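Local coordinates for protein CmeC (Campylobacter jejuni, PDB 4MT4) that forms a trimeric outer-membrane channel of the outer membrane factor family, through which substrates are probably expelled in efflux transport, at residues Lys84-Lys95 with Tyr110-Ser121. Numbering follows the deposited sequence.
Sequences KFDGSASGSRAK and YGNDFKMGLNLS. With C8E ((hydroxyethyloxy)tri(ethyloxy)octane), chain N; C8E ((hydroxyethyloxy)tri(ethyloxy)octane), chain Q; C8E ((hydroxyethyloxy)tri(ethyloxy)octane), chain H.
R93 crosses N112 obliquely, its guanidinium plane 62° from the amide: R93 NH1 donates to N112 OD1 at 3.0 Å, nearly straight (160°). The acceptor lies in the guanidinium plane, yet NH1 stands above the amide plane rather than on a lone pair. With CG anti to the backbone N (chi1 176°) and the chain extended, R93 also brings NH2 to 3.4 Å from Y110 CB. The other amide atom, N112 ND2, donates to detergent O21 (chain N), so both ends of the amide are used.

On the opposite face of the sheet the side chains are mostly polar. S88 OG donates to N119 OD1 at 2.8 Å, in the amide plane and on a lone pair. One water links K84 O, D86 OD1 and S121 OG; another joins S90 OG to D113 O. D86 OD2 is hydrogen-bonded to H336 NE2 of the second subunit.

Apolar contact follows the detergent-covered face. F85 and L120 run side by side, F85 CE1 3.8 Å from L120 CD1, while K95 lays its CG and CD along the Y110 ring. The F114 ring lies against the bare backbone of G91, F114 CD1 3.7 Å from G91 CA, and detergent touches its CE2 and CZ.

The backbones form an antiparallel ladder from K84-S121 to A94-G111, two bonds per hydrogen-bonded pair. F85-K95 also pair with a strand of the second subunit, and F114, M116, L118 and L120 bond to strand 299-310, continuing the sheet across the trimer. Detergent and mainly apolar groups on one face, with R93, N112 and K95 towards one end, and serines, acids and waters on the other fit a wall between membrane and water-filled channel, each subunit giving four strands to the 12-stranded barrel of an outer membrane factor.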
# COMPACT_ATOMS: atom_id res chain seq x y z
N LYS B 84 19.08 -21.73 30.98
CA LYS B 84 18.24 -20.81 31.75
C LYS B 84 18.16 -21.24 33.21
O LYS B 84 18.08 -22.43 33.52
CB LYS B 84 16.84 -20.75 31.14
CG LYS B 84 16.83 -20.33 29.67
CD LYS B 84 17.40 -18.94 29.50
CE LYS B 84 17.46 -18.54 28.03
NZ LYS B 84 16.12 -18.60 27.38
N PHE B 85 18.18 -20.26 34.11
CA PHE B 85 18.09 -20.54 35.54
C PHE B 85 16.87 -19.85 36.14
O PHE B 85 16.67 -18.64 35.96
CB PHE B 85 19.36 -20.10 36.26
CG PHE B 85 20.58 -20.89 35.88
CD1 PHE B 85 20.86 -22.10 36.49
CD2 PHE B 85 21.44 -20.42 34.90
CE1 PHE B 85 21.97 -22.82 36.14
CE2 PHE B 85 22.56 -21.14 34.55
CZ PHE B 85 22.83 -22.34 35.17
N ASP B 86 16.06 -20.62 36.86
CA ASP B 86 14.85 -20.10 37.49
C ASP B 86 14.71 -20.56 38.93
O ASP B 86 15.17 -21.65 39.29
CB ASP B 86 13.61 -20.51 36.69
CG ASP B 86 13.62 -19.96 35.27
OD1 ASP B 86 14.20 -20.62 34.38
OD2 ASP B 86 13.04 -18.87 35.05
N GLY B 87 14.07 -19.73 39.75
CA GLY B 87 13.78 -20.09 41.12
C GLY B 87 12.33 -20.52 41.23
O GLY B 87 11.48 -20.03 40.49
N SER B 88 12.05 -21.44 42.15
CA SER B 88 10.69 -21.94 42.32
C SER B 88 10.39 -22.29 43.77
O SER B 88 11.26 -22.72 44.53
CB SER B 88 10.46 -23.17 41.44
OG SER B 88 11.27 -24.26 41.86
N ALA B 89 9.13 -22.10 44.16
CA ALA B 89 8.65 -22.47 45.48
C ALA B 89 7.18 -22.84 45.38
O ALA B 89 6.39 -22.13 44.76
CB ALA B 89 8.86 -21.33 46.47
N SER B 90 6.81 -23.97 45.98
CA SER B 90 5.44 -24.45 45.88
C SER B 90 4.96 -25.12 47.16
O SER B 90 5.76 -25.61 47.96
CB SER B 90 5.31 -25.43 44.71
OG SER B 90 6.23 -26.50 44.84
N GLY B 91 3.65 -25.13 47.34
CA GLY B 91 3.02 -25.79 48.47
C GLY B 91 1.66 -26.32 48.07
O GLY B 91 0.90 -25.63 47.40
N SER B 92 1.37 -27.56 48.46
CA SER B 92 0.11 -28.18 48.09
C SER B 92 -0.38 -29.17 49.14
O SER B 92 0.41 -29.84 49.80
CB SER B 92 0.24 -28.89 46.74
OG SER B 92 1.25 -29.88 46.78
N ARG B 93 -1.70 -29.26 49.28
CA ARG B 93 -2.33 -30.21 50.18
C ARG B 93 -3.31 -31.06 49.40
O ARG B 93 -3.99 -30.56 48.50
CB ARG B 93 -3.03 -29.49 51.33
CG ARG B 93 -3.80 -30.40 52.27
CD ARG B 93 -4.08 -29.72 53.60
NE ARG B 93 -4.80 -30.58 54.52
CZ ARG B 93 -4.23 -31.50 55.29
NH1 ARG B 93 -2.92 -31.69 55.25
NH2 ARG B 93 -4.98 -32.24 56.10
N ALA B 94 -3.39 -32.35 49.71
CA ALA B 94 -4.25 -33.25 48.96
C ALA B 94 -4.92 -34.31 49.83
O ALA B 94 -4.29 -34.90 50.71
CB ALA B 94 -3.45 -33.93 47.85
N LYS B 95 -6.20 -34.53 49.58
CA LYS B 95 -6.91 -35.66 50.16
C LYS B 95 -6.89 -36.82 49.17
O LYS B 95 -7.71 -36.87 48.25
CB LYS B 95 -8.35 -35.30 50.53
CG LYS B 95 -9.13 -36.47 51.11
CD LYS B 95 -10.56 -36.09 51.49
CE LYS B 95 -11.50 -36.15 50.29
NZ LYS B 95 -12.90 -35.84 50.69
N TYR B 110 -4.57 -37.65 54.01
CA TYR B 110 -4.29 -36.23 53.87
C TYR B 110 -2.79 -36.01 53.97
O TYR B 110 -2.13 -36.56 54.85
CB TYR B 110 -5.02 -35.42 54.95
CG TYR B 110 -6.52 -35.58 54.94
CD1 TYR B 110 -7.13 -36.61 55.64
CD2 TYR B 110 -7.33 -34.70 54.24
CE1 TYR B 110 -8.50 -36.77 55.64
CE2 TYR B 110 -8.71 -34.84 54.23
CZ TYR B 110 -9.29 -35.88 54.93
OH TYR B 110 -10.66 -36.03 54.93
N GLY B 111 -2.24 -35.22 53.06
CA GLY B 111 -0.80 -34.98 53.03
C GLY B 111 -0.40 -33.68 52.36
O GLY B 111 -1.15 -33.11 51.57
N ASN B 112 0.80 -33.21 52.68
CA ASN B 112 1.31 -31.97 52.12
C ASN B 112 2.60 -32.18 51.34
O ASN B 112 3.23 -33.24 51.44
CB ASN B 112 1.54 -30.93 53.22
CG ASN B 112 0.27 -30.57 53.95
OD1 ASN B 112 -0.81 -30.59 53.37
ND2 ASN B 112 0.40 -30.23 55.22
N ASP B 113 2.99 -31.18 50.56
CA ASP B 113 4.23 -31.22 49.80
C ASP B 113 4.74 -29.80 49.55
O ASP B 113 4.11 -29.01 48.85
CB ASP B 113 4.03 -31.95 48.47
CG ASP B 113 5.33 -32.24 47.76
OD1 ASP B 113 6.36 -32.45 48.45
OD2 ASP B 113 5.34 -32.27 46.52
N PHE B 114 5.90 -29.49 50.12
CA PHE B 114 6.50 -28.18 49.94
C PHE B 114 7.84 -28.29 49.21
O PHE B 114 8.68 -29.11 49.55
CB PHE B 114 6.70 -27.50 51.30
CG PHE B 114 5.42 -27.28 52.06
CD1 PHE B 114 4.62 -26.18 51.80
CD2 PHE B 114 5.01 -28.19 53.03
CE1 PHE B 114 3.44 -25.98 52.50
CE2 PHE B 114 3.84 -28.00 53.73
CZ PHE B 114 3.05 -26.89 53.46
N LYS B 115 8.02 -27.45 48.19
CA LYS B 115 9.24 -27.46 47.40
C LYS B 115 9.85 -26.07 47.29
O LYS B 115 9.16 -25.06 47.41
CB LYS B 115 8.98 -28.03 46.00
CG LYS B 115 8.51 -29.48 45.99
CD LYS B 115 8.17 -29.92 44.58
CE LYS B 115 7.76 -31.38 44.53
NZ LYS B 115 7.33 -31.78 43.16
N MET B 116 11.16 -26.03 47.04
CA MET B 116 11.91 -24.77 46.92
C MET B 116 13.32 -25.05 46.41
O MET B 116 14.03 -25.87 46.98
CB MET B 116 11.97 -24.04 48.26
CG MET B 116 12.82 -22.78 48.23
SD MET B 116 13.19 -22.11 49.86
CE MET B 116 11.55 -21.85 50.51
N GLY B 117 13.72 -24.35 45.35
CA GLY B 117 15.07 -24.51 44.82
C GLY B 117 15.33 -23.85 43.48
O GLY B 117 14.45 -23.21 42.91
N LEU B 118 16.56 -24.00 42.99
CA LEU B 118 16.94 -23.46 41.69
C LEU B 118 16.67 -24.48 40.58
O LEU B 118 16.83 -25.69 40.79
CB LEU B 118 18.42 -23.06 41.66
CG LEU B 118 18.90 -21.93 42.57
CD1 LEU B 118 17.83 -20.86 42.77
CD2 LEU B 118 19.40 -22.47 43.91
N ASN B 119 16.28 -24.00 39.41
CA ASN B 119 16.00 -24.88 38.28
C ASN B 119 16.91 -24.63 37.08
O ASN B 119 17.18 -23.48 36.72
CB ASN B 119 14.54 -24.74 37.86
CG ASN B 119 13.57 -25.13 38.96
OD1 ASN B 119 13.01 -24.27 39.64
ND2 ASN B 119 13.38 -26.43 39.14
N LEU B 120 17.38 -25.71 36.48
CA LEU B 120 18.17 -25.63 35.26
C LEU B 120 17.36 -26.14 34.07
O LEU B 120 16.75 -27.20 34.14
CB LEU B 120 19.46 -26.43 35.39
CG LEU B 120 20.23 -26.71 34.09
CD1 LEU B 120 20.93 -25.46 33.59
CD2 LEU B 120 21.21 -27.86 34.27
N SER B 121 17.35 -25.37 32.99
CA SER B 121 16.72 -25.80 31.75
C SER B 121 17.59 -25.41 30.56
O SER B 121 17.86 -24.23 30.34
CB SER B 121 15.32 -25.19 31.61
OG SER B 121 15.38 -23.78 31.60
C1 C8E N . -6.23 -16.16 47.13
C2 C8E N . -4.97 -16.59 47.79
C3 C8E N . -4.96 -17.94 48.43
C4 C8E N . -3.64 -18.50 48.84
C5 C8E N . -3.54 -19.99 48.92
C6 C8E N . -2.25 -20.61 48.50
C7 C8E N . -2.27 -22.04 48.10
C8 C8E N . -1.33 -22.97 48.79
O9 C8E N . -1.87 -23.95 49.58
C10 C8E N . -1.09 -25.03 49.94
C11 C8E N . -1.58 -25.90 51.05
O12 C8E N . -1.54 -25.38 52.32
C13 C8E N . -1.02 -26.15 53.34
C14 C8E N . -1.51 -25.88 54.72
O15 C8E N . -0.88 -26.54 55.75
C16 C8E N . 0.47 -26.34 55.93
C17 C8E N . 1.14 -27.12 57.01
O18 C8E N . 2.50 -27.34 56.90
C19 C8E N . 3.08 -28.32 57.66
C20 C8E N . 2.34 -29.60 57.83
O21 C8E N . 2.78 -30.71 57.14
C1 C8E Q . 25.37 -31.19 47.98
C2 C8E Q . 24.78 -29.93 47.44
C3 C8E Q . 24.72 -28.74 48.34
C4 C8E Q . 23.38 -28.26 48.77
C5 C8E Q . 23.18 -26.79 48.92
C6 C8E Q . 21.79 -26.31 49.16
C7 C8E Q . 21.42 -24.97 48.62
C8 C8E Q . 19.97 -24.71 48.41
O9 C8E Q . 19.59 -23.78 47.47
C10 C8E Q . 18.25 -23.61 47.20
C11 C8E Q . 17.73 -22.22 47.09
O12 C8E Q . 16.40 -22.07 46.75
C13 C8E Q . 16.01 -21.00 45.96
C14 C8E Q . 14.72 -20.34 46.31
O15 C8E Q . 13.86 -20.03 45.27
C16 C8E Q . 13.29 -18.77 45.23
C17 C8E Q . 11.96 -18.63 44.58
O18 C8E Q . 11.28 -17.44 44.76
C19 C8E Q . 11.97 -16.25 44.78
C20 C8E Q . 12.06 -15.51 46.08
O21 C8E Q . 13.03 -14.53 46.21
C1 C8E H . -16.03 -25.26 43.71
C2 C8E H . -16.34 -25.92 45.01
C3 C8E H . -15.20 -26.25 45.91
C4 C8E H . -15.50 -27.04 47.14
C5 C8E H . -14.41 -27.16 48.15
C6 C8E H . -14.51 -28.29 49.13
C7 C8E H . -13.52 -28.30 50.24
C8 C8E H . -13.44 -29.53 51.07
O9 C8E H . -13.13 -29.35 52.40
C10 C8E H . -12.44 -30.34 53.07
C11 C8E H . -12.27 -30.18 54.54
O12 C8E H . -11.68 -31.21 55.24
C13 C8E H . -11.82 -32.51 54.81
C14 C8E H . -12.58 -33.46 55.67
O15 C8E H . -13.96 -33.45 55.59
C16 C8E H . -14.68 -34.33 56.36
C17 C8E H . -14.28 -35.76 56.31
O18 C8E H . -15.13 -36.65 55.69
C19 C8E H . -15.88 -36.25 54.60
C20 C8E H . -15.28 -36.37 53.24
O21 C8E H . -16.09 -36.09 52.16
O HOH W 1 15.22 -23.03 34.36
O HOH W 2 4.53 -28.34 46.34